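Alpha-1,3-glucanase (Streptomyces thermodiastaticus, PDB 7C7D) hydrolyses alpha-1,3-glucan, its catalytic unit carrying the parallel beta-helix of family GH87 glycosidases. Local coordinates at residues Ile432-Gln437 with His444-Thr449. Numbering follows the deposited sequence.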
loop_
_atom_site.group_PDB
_atom_site.type_symbol
_atom_site.label_atom_id
_atom_site.label_comp_id
_atom_site.label_asym_id
_atom_site.label_seq_id
_atom_site.Cartn_x
_atom_site.Cartn_y
_atom_site.Cartn_z
ATOM N N ILE A 432 -5.598 6.067 7.515
ATOM C CA ILE A 432 -6.507 6.624 6.521
ATOM C C ILE A 432 -6.555 8.134 6.710
ATOM O O ILE A 432 -6.717 8.621 7.836
ATOM C CB ILE A 432 -7.929 6.041 6.649
ATOM C CG1 ILE A 432 -7.938 4.554 6.296
ATOM C CG2 ILE A 432 -8.916 6.816 5.778
ATOM C CD1 ILE A 432 -9.250 3.833 6.625
ATOM N N ALA A 433 -6.435 8.876 5.607
ATOM C CA ALA A 433 -6.626 10.318 5.603
ATOM C C ALA A 433 -7.750 10.681 4.642
ATOM O O ALA A 433 -7.729 10.276 3.475
ATOM C CB ALA A 433 -5.340 11.029 5.182
ATOM N N ILE A 434 -8.734 11.429 5.146
ATOM C CA ILE A 434 -9.816 11.997 4.345
ATOM C C ILE A 434 -9.570 13.501 4.355
ATOM O O ILE A 434 -9.658 14.133 5.414
ATOM C CB ILE A 434 -11.197 11.654 4.930
ATOM C CG1 ILE A 434 -11.367 10.138 5.126
ATOM C CG2 ILE A 434 -12.321 12.272 4.073
ATOM C CD1 ILE A 434 -11.218 9.309 3.858
ATOM N N SER A 435 -9.197 14.075 3.211
ATOM C CA SER A 435 -8.485 15.346 3.239
ATOM C C SER A 435 -8.922 16.308 2.143
ATOM O O SER A 435 -9.227 15.907 1.014
ATOM C CB SER A 435 -6.990 15.079 3.094
ATOM O OG SER A 435 -6.283 16.299 3.056
ATOM N N ASN A 436 -8.901 17.600 2.491
ATOM C CA ASN A 436 -9.043 18.704 1.547
ATOM C C ASN A 436 -7.713 19.416 1.279
ATOM O O ASN A 436 -7.695 20.602 0.931
ATOM C CB ASN A 436 -10.114 19.694 2.010
ATOM C CG ASN A 436 -11.510 19.297 1.555
ATOM O OD1 ASN A 436 -11.671 18.558 0.580
ATOM N ND2 ASN A 436 -12.531 19.804 2.249
ATOM N N GLN A 437 -6.590 18.714 1.439
ATOM C CA GLN A 437 -5.284 19.250 1.058
ATOM C C GLN A 437 -5.160 19.189 -0.460
ATOM O O GLN A 437 -5.237 18.108 -1.053
ATOM C CB GLN A 437 -4.174 18.442 1.727
ATOM C CG GLN A 437 -2.780 19.033 1.524
ATOM C CD GLN A 437 -1.722 18.401 2.413
ATOM O OE1 GLN A 437 -1.971 17.403 3.086
ATOM N NE2 GLN A 437 -0.520 18.975 2.402
ATOM N N HIS A 444 -10.615 19.593 -6.651
ATOM C CA HIS A 444 -12.041 19.442 -6.354
ATOM C C HIS A 444 -12.215 18.902 -4.946
ATOM O O HIS A 444 -11.995 17.703 -4.708
ATOM C CB HIS A 444 -12.687 18.526 -7.384
ATOM C CG HIS A 444 -12.668 19.117 -8.754
ATOM N ND1 HIS A 444 -13.728 19.832 -9.268
ATOM C CD2 HIS A 444 -11.688 19.169 -9.689
ATOM C CE1 HIS A 444 -13.414 20.271 -10.474
ATOM N NE2 HIS A 444 -12.183 19.883 -10.754
ATOM N N PRO A 445 -12.598 19.741 -3.987
ATOM C CA PRO A 445 -12.686 19.291 -2.591
ATOM C C PRO A 445 -13.755 18.228 -2.388
ATOM O O PRO A 445 -14.610 17.977 -3.240
ATOM C CB PRO A 445 -13.031 20.570 -1.824
ATOM C CG PRO A 445 -12.621 21.687 -2.721
ATOM C CD PRO A 445 -12.819 21.191 -4.121
ATOM N N LEU A 446 -13.686 17.593 -1.214
ATOM C CA LEU A 446 -14.621 16.531 -0.860
ATOM C C LEU A 446 -16.062 16.993 -1.040
ATOM O O LEU A 446 -16.432 18.105 -0.643
ATOM C CB LEU A 446 -14.401 16.130 0.599
ATOM C CG LEU A 446 -13.008 15.595 0.945
ATOM C CD1 LEU A 446 -12.756 15.704 2.446
ATOM C CD2 LEU A 446 -12.835 14.157 0.476
ATOM N N ALA A 447 -16.877 16.130 -1.647
ATOM C CA ALA A 447 -18.276 16.452 -1.898
ATOM C C ALA A 447 -19.122 15.192 -1.777
ATOM O O ALA A 447 -18.637 14.067 -1.940
ATOM C CB ALA A 447 -18.483 17.083 -3.281
ATOM N N GLY A 448 -20.408 15.399 -1.522
ATOM C CA GLY A 448 -21.329 14.278 -1.410
ATOM C C GLY A 448 -21.140 13.568 -0.094
ATOM O O GLY A 448 -21.121 14.199 0.967
ATOM N N THR A 449 -20.986 12.249 -0.156
ATOM C CA THR A 449 -20.812 11.415 1.024
ATOM C C THR A 449 -19.505 10.653 0.898
ATOM O O THR A 449 -19.241 10.025 -0.132
ATOM C CB THR A 449 -21.969 10.423 1.147
ATOM O OG1 THR A 449 -23.201 11.146 1.217
ATOM C CG2 THR A 449 -21.831 9.568 2.403
HETATM O O HOH W 1 -15.249 19.718 1.216
#
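Asn436 and Leu446 close a turn of the right-handed parallel beta-helix, where the chain leaves strand 432-435 and loops round to strand 449-458. The tight part is the amide of Asn436 against Leu446. OD1 of Asn436 takes the N-H of Leu446 at 2.9 Å, in the carbonyl plane on a lone pair and nearly straight at 173°, and the same OD1 of Asn436 lies 3.3 Å from CG of Leu446. An asparagine suits position 436 because its amide both accepts and donates: ND2 gives a hydrogen bond to the backbone O of Ser481, so the amide is held at both ends. Were this side chain cut back to alanine, the N-H of Leu446 would probably lose its acceptor and the loop its tie to the strand. The apolar flank is less close, CG2 of Ile434 meeting CD1 of Leu446 at 3.8 Å. In Ile434 a chi1 of -54° sets CG1 beside the backbone N and leaves CG2 opposite it, facing the leucine; branched aliphatic residues suit this buried corner, beside Ile450 and Val452. The looser side lies at exposed Pro445, although its CB packs 3.4 Å from OD1 of Asn436, and at a water that accepts from Asn436 ND2 and donates to Leu446 O at 2.7 Å.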